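Local coordinates for protein origin recognition complex subunit 2 ORC2 (Aeropyrum pernix, PDB 1W5S) that binds DNA and is involved in regulating DNA replication, and has an ATP-binding AAA+ domain and a winged-helix domain, at residues L164-E169 / I199-S204; T111-Q116 / D131-E136. All coordinates share one frame; numbering follows the deposited sequence.

Contact 1 (L164-E169 / I199-S204)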
ATOM      1  N   LEU A 164      16.106   1.242  14.867  1.00 35.18           N
ATOM      2  CA  LEU A 164      15.510   0.033  14.255  1.00 35.31           C
ATOM      3  C   LEU A 164      16.103  -0.314  12.876  1.00 35.31           C
ATOM      4  O   LEU A 164      16.556  -1.396  12.611  1.00 35.79           O
ATOM      5  CB  LEU A 164      14.008   0.181  14.095  1.00 33.99           C
ATOM      6  CG  LEU A 164      13.276  -1.070  13.561  1.00 34.09           C
ATOM      7  CD1 LEU A 164      13.430  -2.223  14.503  1.00 30.85           C
ATOM      8  CD2 LEU A 164      11.810  -0.807  13.379  1.00 35.12           C
ATOM      9  N   LEU A 165      16.064   0.610  11.958  1.00 36.79           N
ATOM     10  CA  LEU A 165      16.329   0.236  10.572  1.00 37.35           C
ATOM     11  C   LEU A 165      17.795   0.133  10.241  1.00 37.51           C
ATOM     12  O   LEU A 165      18.127  -0.449   9.238  1.00 37.92           O
ATOM     13  CB  LEU A 165      15.661   1.196   9.634  1.00 36.91           C
ATOM     14  CG  LEU A 165      14.308   0.887   9.040  1.00 37.91           C
ATOM     15  CD1 LEU A 165      13.628  -0.387   9.452  1.00 37.42           C
ATOM     16  CD2 LEU A 165      13.382   2.101   9.107  1.00 39.11           C
ATOM     17  N   ARG A 166      18.658   0.730  11.049  1.00 38.07           N
ATOM     18  CA  ARG A 166      20.065   0.413  11.004  1.00 38.40           C
ATOM     19  C   ARG A 166      20.513  -0.177  12.327  1.00 37.90           C
ATOM     20  O   ARG A 166      21.543   0.203  12.853  1.00 36.97           O
ATOM     21  CB  ARG A 166      20.951   1.607  10.685  1.00 39.88           C
ATOM     22  CG  ARG A 166      20.455   2.566   9.648  1.00 42.19           C
ATOM     23  CD  ARG A 166      20.336   3.927  10.249  1.00 46.82           C
ATOM     24  NE  ARG A 166      21.414   4.837   9.845  1.00 48.11           N
ATOM     25  CZ  ARG A 166      22.258   5.476  10.663  1.00 48.69           C
ATOM     26  NH1 ARG A 166      22.205   5.335  11.988  1.00 49.57           N
ATOM     27  NH2 ARG A 166      23.176   6.274  10.132  1.00 47.69           N
ATOM     28  N   VAL A 167      19.746  -1.147  12.815  1.00 38.35           N
ATOM     29  CA  VAL A 167      20.169  -2.016  13.915  1.00 38.63           C
ATOM     30  C   VAL A 167      21.630  -2.394  13.917  1.00 38.43           C
ATOM     31  O   VAL A 167      22.296  -2.245  14.924  1.00 38.76           O
ATOM     32  CB  VAL A 167      19.531  -3.413  13.933  1.00 38.09           C
ATOM     33  CG1 VAL A 167      19.120  -3.769  15.402  1.00 36.78           C
ATOM     34  CG2 VAL A 167      18.518  -3.594  12.906  1.00 36.87           C
ATOM     35  N   HIS A 168      22.084  -2.924  12.795  1.00 39.36           N
ATOM     36  CA  HIS A 168      23.419  -3.541  12.693  1.00 40.66           C
ATOM     37  C   HIS A 168      24.531  -2.516  12.804  1.00 41.70           C
ATOM     38  O   HIS A 168      25.606  -2.847  13.248  1.00 43.44           O
ATOM     39  CB  HIS A 168      23.529  -4.352  11.418  1.00 39.70           C
ATOM     40  CG  HIS A 168      22.351  -5.252  11.201  1.00 38.78           C
ATOM     41  ND1 HIS A 168      22.024  -6.261  12.084  1.00 38.11           N
ATOM     42  CD2 HIS A 168      21.391  -5.264  10.236  1.00 38.95           C
ATOM     43  CE1 HIS A 168      20.939  -6.886  11.661  1.00 40.24           C
ATOM     44  NE2 HIS A 168      20.527  -6.301  10.537  1.00 41.36           N
ATOM     45  N   GLU A 169      24.269  -1.259  12.495  1.00 42.27           N
ATOM     46  CA  GLU A 169      25.297  -0.242  12.745  1.00 43.72           C
ATOM     47  C   GLU A 169      25.485   0.055  14.223  1.00 43.74           C
ATOM     48  O   GLU A 169      26.565   0.444  14.610  1.00 43.71           O
ATOM     49  CB  GLU A 169      25.007   1.046  12.003  1.00 42.82           C
ATOM     50  CG  GLU A 169      25.123   0.910  10.527  1.00 44.61           C
ATOM     51  CD  GLU A 169      25.043   2.259   9.797  1.00 47.78           C
ATOM     52  OE1 GLU A 169      25.071   2.251   8.545  1.00 55.37           O
ATOM     53  OE2 GLU A 169      24.967   3.342  10.449  1.00 56.28           O
ATOM     54  N   ILE A 199      14.787  10.168   7.448  1.00 40.13           N
ATOM     55  CA  ILE A 199      15.845   9.201   7.603  1.00 40.17           C
ATOM     56  C   ILE A 199      16.587   8.951   6.293  1.00 40.03           C
ATOM     57  O   ILE A 199      16.602   7.833   5.782  1.00 39.30           O
ATOM     58  CB  ILE A 199      15.302   7.866   8.183  1.00 40.20           C
ATOM     59  CG1 ILE A 199      14.024   7.449   7.478  1.00 38.60           C
ATOM     60  CG2 ILE A 199      15.014   8.005   9.680  1.00 41.97           C
ATOM     61  CD1 ILE A 199      13.631   6.062   7.796  1.00 39.03           C
ATOM     62  N   PRO A 200      17.259   9.988   5.771  1.00 40.44           N
ATOM     63  CA  PRO A 200      17.896   9.823   4.470  1.00 40.83           C
ATOM     64  C   PRO A 200      19.004   8.774   4.487  1.00 41.27           C
ATOM     65  O   PRO A 200      19.283   8.192   3.460  1.00 42.33           O
ATOM     66  CB  PRO A 200      18.464  11.196   4.190  1.00 40.45           C
ATOM     67  CG  PRO A 200      18.705  11.797   5.564  1.00 39.98           C
ATOM     68  CD  PRO A 200      17.523  11.325   6.338  1.00 40.22           C
ATOM     69  N   GLN A 201      19.612   8.522   5.642  1.00 41.59           N
ATOM     70  CA  GLN A 201      20.693   7.553   5.736  1.00 42.41           C
ATOM     71  C   GLN A 201      20.169   6.108   5.496  1.00 42.17           C
ATOM     72  O   GLN A 201      20.928   5.221   5.086  1.00 42.35           O
ATOM     73  CB  GLN A 201      21.442   7.700   7.090  1.00 42.63           C
ATOM     74  CG  GLN A 201      22.595   8.770   7.110  1.00 45.91           C
ATOM     75  CD  GLN A 201      22.943   9.344   8.543  1.00 47.44           C
ATOM     76  OE1 GLN A 201      23.893   8.895   9.225  1.00 52.53           O
ATOM     77  NE2 GLN A 201      22.184  10.366   8.968  1.00 53.66           N
ATOM     78  N   VAL A 202      18.879   5.850   5.735  1.00 41.41           N
ATOM     79  CA  VAL A 202      18.350   4.565   5.357  1.00 40.98           C
ATOM     80  C   VAL A 202      17.809   4.585   3.937  1.00 39.52           C
ATOM     81  O   VAL A 202      17.978   3.621   3.194  1.00 37.96           O
ATOM     82  CB  VAL A 202      17.278   4.012   6.314  1.00 41.71           C
ATOM     83  CG1 VAL A 202      17.663   4.275   7.783  1.00 42.40           C
ATOM     84  CG2 VAL A 202      15.878   4.553   5.951  1.00 44.18           C
ATOM     85  N   GLU A 203      17.162   5.677   3.569  1.00 38.90           N
ATOM     86  CA  GLU A 203      16.485   5.751   2.273  1.00 39.45           C
ATOM     87  C   GLU A 203      17.474   5.570   1.066  1.00 39.04           C
ATOM     88  O   GLU A 203      17.184   4.873   0.092  1.00 37.57           O
ATOM     89  CB  GLU A 203      15.702   7.070   2.162  1.00 38.45           C
ATOM     90  CG  GLU A 203      14.746   7.105   0.989  1.00 38.54           C
ATOM     91  CD  GLU A 203      15.415   7.459  -0.378  1.00 38.92           C
ATOM     92  OE1 GLU A 203      16.552   7.992  -0.415  1.00 35.35           O
ATOM     93  OE2 GLU A 203      14.763   7.204  -1.418  1.00 39.09           O
ATOM     94  N   SER A 204      18.649   6.182   1.175  1.00 38.87           N
ATOM     95  CA  SER A 204      19.608   6.213   0.065  1.00 39.36           C
ATOM     96  C   SER A 204      20.192   4.824  -0.187  1.00 39.22           C
ATOM     97  O   SER A 204      20.887   4.629  -1.182  1.00 39.54           O
ATOM     98  CB  SER A 204      20.741   7.190   0.375  1.00 39.06           C
ATOM     99  OG  SER A 204      21.354   6.783   1.603  1.00 39.38           O
TER

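Contact 2 (T111-Q116 / D131-E136)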
ATOM      1  N   THR A 111       8.249 -13.738  17.454  1.00 35.97           N
ATOM      2  CA  THR A 111       9.406 -14.639  17.508  1.00 34.61           C
ATOM      3  C   THR A 111       9.232 -15.863  18.467  1.00 34.90           C
ATOM      4  O   THR A 111       9.859 -16.914  18.262  1.00 33.73           O
ATOM      5  CB  THR A 111      10.669 -13.897  17.972  1.00 33.94           C
ATOM      6  OG1 THR A 111      10.530 -13.421  19.338  1.00 33.26           O
ATOM      7  CG2 THR A 111      10.968 -12.791  17.106  1.00 35.01           C
ATOM      8  N   GLY A 112       8.433 -15.696  19.536  1.00 34.20           N
ATOM      9  CA  GLY A 112       8.353 -16.671  20.602  1.00 33.65           C
ATOM     10  C   GLY A 112       9.555 -16.703  21.530  1.00 33.77           C
ATOM     11  O   GLY A 112       9.617 -17.519  22.414  1.00 35.21           O
ATOM     12  N   TYR A 113      10.542 -15.844  21.337  1.00 34.38           N
ATOM     13  CA  TYR A 113      11.697 -15.784  22.241  1.00 33.62           C
ATOM     14  C   TYR A 113      11.423 -15.247  23.638  1.00 33.67           C
ATOM     15  O   TYR A 113      10.598 -14.412  23.847  1.00 32.98           O
ATOM     16  CB  TYR A 113      12.793 -14.924  21.641  1.00 32.71           C
ATOM     17  CG  TYR A 113      13.327 -15.379  20.319  1.00 32.47           C
ATOM     18  CD1 TYR A 113      13.828 -14.445  19.413  1.00 33.07           C
ATOM     19  CD2 TYR A 113      13.411 -16.723  19.979  1.00 32.40           C
ATOM     20  CE1 TYR A 113      14.384 -14.815  18.213  1.00 31.42           C
ATOM     21  CE2 TYR A 113      13.966 -17.111  18.752  1.00 33.17           C
ATOM     22  CZ  TYR A 113      14.446 -16.128  17.864  1.00 32.73           C
ATOM     23  OH  TYR A 113      15.008 -16.458  16.638  1.00 30.56           O
ATOM     24  N   PRO A 114      12.152 -15.734  24.637  1.00 35.65           N
ATOM     25  CA  PRO A 114      11.827 -15.272  25.994  1.00 36.15           C
ATOM     26  C   PRO A 114      12.379 -13.882  26.295  1.00 35.98           C
ATOM     27  O   PRO A 114      13.184 -13.708  27.155  1.00 36.64           O
ATOM     28  CB  PRO A 114      12.522 -16.322  26.878  1.00 37.26           C
ATOM     29  CG  PRO A 114      12.943 -17.422  25.898  1.00 37.41           C
ATOM     30  CD  PRO A 114      13.225 -16.731  24.652  1.00 34.88           C
ATOM     31  N   ILE A 115      11.948 -12.878  25.585  1.00 36.22           N
ATOM     32  CA  ILE A 115      12.517 -11.554  25.813  1.00 35.72           C
ATOM     33  C   ILE A 115      11.593 -10.757  26.710  1.00 35.10           C
ATOM     34  O   ILE A 115      10.513 -10.440  26.306  1.00 34.29           O
ATOM     35  CB  ILE A 115      12.775 -10.836  24.465  1.00 35.22           C
ATOM     36  CG1 ILE A 115      13.876 -11.586  23.710  1.00 33.29           C
ATOM     37  CG2 ILE A 115      13.178  -9.409  24.715  1.00 36.37           C
ATOM     38  CD1 ILE A 115      14.011 -11.198  22.317  1.00 34.45           C
ATOM     39  N   GLN A 116      12.029 -10.495  27.936  1.00 35.39           N
ATOM     40  CA  GLN A 116      11.483  -9.428  28.777  1.00 36.08           C
ATOM     41  C   GLN A 116      11.112  -8.139  27.995  1.00 36.04           C
ATOM     42  O   GLN A 116      11.941  -7.519  27.308  1.00 35.88           O
ATOM     43  CB  GLN A 116      12.476  -9.119  29.907  1.00 37.17           C
ATOM     44  CG  GLN A 116      11.961  -9.437  31.323  1.00 40.73           C
ATOM     45  CD  GLN A 116      11.002  -8.347  31.821  1.00 45.41           C
ATOM     46  OE1 GLN A 116      10.354  -8.471  32.887  1.00 48.77           O
ATOM     47  NE2 GLN A 116      10.901  -7.274  31.046  1.00 45.56           N
ATOM     48  N   ASP A 131      20.700 -10.604  20.419  1.00 36.71           N
ATOM     49  CA  ASP A 131      21.333 -11.680  21.087  1.00 36.30           C
ATOM     50  C   ASP A 131      20.590 -13.020  20.926  1.00 35.21           C
ATOM     51  O   ASP A 131      21.226 -14.040  20.728  1.00 33.93           O
ATOM     52  CB  ASP A 131      21.605 -11.320  22.556  1.00 36.77           C
ATOM     53  CG  ASP A 131      22.963 -11.864  23.040  1.00 40.77           C
ATOM     54  OD1 ASP A 131      23.996 -11.534  22.397  1.00 43.47           O
ATOM     55  OD2 ASP A 131      22.996 -12.631  24.032  1.00 44.64           O
ATOM     56  N   ASN A 132      19.264 -13.043  20.952  1.00 35.09           N
ATOM     57  CA  ASN A 132      18.553 -14.341  20.788  1.00 35.77           C
ATOM     58  C   ASN A 132      18.727 -14.975  19.413  1.00 34.83           C
ATOM     59  O   ASN A 132      18.788 -16.198  19.272  1.00 34.99           O
ATOM     60  CB  ASN A 132      17.041 -14.211  21.040  1.00 36.47           C
ATOM     61  CG  ASN A 132      16.683 -14.480  22.453  1.00 38.13           C
ATOM     62  OD1 ASN A 132      16.417 -15.615  22.826  1.00 39.19           O
ATOM     63  ND2 ASN A 132      16.711 -13.429  23.275  1.00 40.83           N
ATOM     64  N   LEU A 133      18.771 -14.124  18.419  1.00 33.98           N
ATOM     65  CA  LEU A 133      18.953 -14.525  17.037  1.00 34.82           C
ATOM     66  C   LEU A 133      20.355 -15.133  16.865  1.00 34.15           C
ATOM     67  O   LEU A 133      20.548 -16.138  16.156  1.00 34.73           O
ATOM     68  CB  LEU A 133      18.795 -13.270  16.151  1.00 35.10           C
ATOM     69  CG  LEU A 133      17.585 -12.870  15.250  1.00 36.95           C
ATOM     70  CD1 LEU A 133      16.312 -13.702  15.309  1.00 35.15           C
ATOM     71  CD2 LEU A 133      17.307 -11.355  15.388  1.00 37.05           C
ATOM     72  N   TYR A 134      21.358 -14.511  17.472  1.00 32.87           N
ATOM     73  CA  TYR A 134      22.674 -15.158  17.553  1.00 32.48           C
ATOM     74  C   TYR A 134      22.572 -16.463  18.321  1.00 32.01           C
ATOM     75  O   TYR A 134      22.940 -17.507  17.814  1.00 32.45           O
ATOM     76  CB  TYR A 134      23.716 -14.239  18.201  1.00 31.11           C
ATOM     77  CG  TYR A 134      24.961 -14.956  18.621  1.00 30.86           C
ATOM     78  CD1 TYR A 134      25.828 -15.488  17.669  1.00 30.22           C
ATOM     79  CD2 TYR A 134      25.255 -15.142  19.949  1.00 29.71           C
ATOM     80  CE1 TYR A 134      26.953 -16.147  18.041  1.00 31.47           C
ATOM     81  CE2 TYR A 134      26.399 -15.811  20.353  1.00 28.86           C
ATOM     82  CZ  TYR A 134      27.252 -16.303  19.410  1.00 28.00           C
ATOM     83  OH  TYR A 134      28.347 -16.994  19.766  1.00 21.79           O
ATOM     84  N   VAL A 135      22.073 -16.436  19.539  1.00 32.05           N
ATOM     85  CA  VAL A 135      22.029 -17.691  20.301  1.00 32.61           C
ATOM     86  C   VAL A 135      21.374 -18.842  19.500  1.00 32.88           C
ATOM     87  O   VAL A 135      21.892 -19.969  19.454  1.00 32.22           O
ATOM     88  CB  VAL A 135      21.342 -17.508  21.690  1.00 33.27           C
ATOM     89  CG1 VAL A 135      20.961 -18.871  22.329  1.00 31.89           C
ATOM     90  CG2 VAL A 135      22.278 -16.714  22.625  1.00 32.13           C
ATOM     91  N   GLU A 136      20.266 -18.536  18.838  1.00 32.81           N
ATOM     92  CA  GLU A 136      19.526 -19.536  18.071  1.00 33.38           C
ATOM     93  C   GLU A 136      20.062 -19.837  16.688  1.00 32.65           C
ATOM     94  O   GLU A 136      19.654 -20.809  16.098  1.00 31.99           O
ATOM     95  CB  GLU A 136      18.082 -19.085  17.913  1.00 32.95           C
ATOM     96  CG  GLU A 136      17.452 -18.834  19.241  1.00 37.28           C
ATOM     97  CD  GLU A 136      16.631 -19.981  19.772  1.00 42.11           C
ATOM     98  OE1 GLU A 136      15.907 -19.776  20.781  1.00 44.49           O
ATOM     99  OE2 GLU A 136      16.693 -21.083  19.183  1.00 48.83           O
TER

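Contact 1 (L164-E169 / I199-S204)
R166 passes obliquely across V202, and the aliphatic part of its chain does the touching: CD is 3.7 Å from V202 CG1. L165 adds the apolar part of the contact with its CB and one terminal methyl. Its CB sits 4.1 Å from V202 CG1, and its CD2 meets I199 CD1 at 4.2 Å, the two side chains crossing at about a right angle. Leucine, valine and isoleucine suit these buried places because each offers methyl groups and no polar atom needing a partner.

Further along, the R166 chain bends at chi2 and chi3 (121° and 104°), which brings the guanidinium across to Q201. NH2 of R166 and OE1 of Q201 are 2.9 Å apart, yet the angle is too poor for a hydrogen bond and the two planes stand 85° apart, so any attraction is probably that of the charge for the carbonyl dipole. E169 probably offsets the charge: its OE2 lies over the centre of the guanidinium, 3.5 Å from R166 NH2, a salt bridge in which no N-H is aimed at the oxygen. A partly exposed arginine can thus lay its methylenes on V202 while its charged end reaches E169, and exposed Q201 brings a polar end to the edge. Y162 adds a cation-pi contact to R166, and its hydroxyl oxygen accepts a hydrogen bond from the backbone N-H of Q201. I199, at the N-cap of the short helix, takes the N-H groups of V202 and E203 on its carbonyl oxygen, which closes the first turn and is consistent with V202 being held toward L165 and R166. Deeper still, L165 reaches F182 on strand 180-186 and V202 reaches M195.

The C-terminal end of helix 158-165 thus packs against helix 200-203 beside the parallel sheet, within the alpha/beta core of AAA+ P-loop ATPases.

Contact 2 (T111-Q116 / D131-E136)
N132 covers the face of the Y113 ring with an aliphatic carbon and not with its amide: CB stands 4.0 Å from the ring centroid, 27° off the normal, in a CH-pi contact. Its amide plane nevertheless runs nearly parallel to the ring, 15° apart, and slides beyond it, so that ND2 comes 3.4 Å from I115 CG1 while its hydrogen bond goes to A128 O. T111 CB lies on the opposite side of the ring, offset toward the rim. CG of Y113 is anti to the carbonyl carbon (chi1 -60°), which points the ring across to helix 122-136.

This is the connection between helices 100-111 and 122-136 in the AAA domain. G112, with positive phi, ends the first helix as a residue without CB readily does; T111 OG1 then accepts the backbone N-H of Y113 in an ST turn, and P114 centres an inverse gamma turn.

Tyrosine pairs a flat apolar face with a hydroxyl that is hydrogen-bonded to H138 ND1; L133 CD1, at the ring edge and in plane, is 3.3 Å from Y113 OH. E136 OE1 approaches Y113 CE2 obliquely, at 3.9 Å. With an alanine here, the space between T111 and N132 would probably be left unfilled and H138 ND1 would lose its hydroxyl partner.

In the fold
From the N terminus the chain passes the P-loop and strand 87-93, then runs along helix 100-111 into contact 2, which closes the loop through helix 122-136 before strand 139-145 begins. Contact 2 therefore falls wholly within the connection between those two strands. Contact 1 opens later, at the end of helix 158-165, and closes round strand 180-186 and helix 190-198, joining the connection before that strand to the one after it. The two loops follow in series and neither nest nor cross. The centres of contact 1 and contact 2 lie about 22 Å apart, and the two do not touch. Both lie away from the ATP-binding residues.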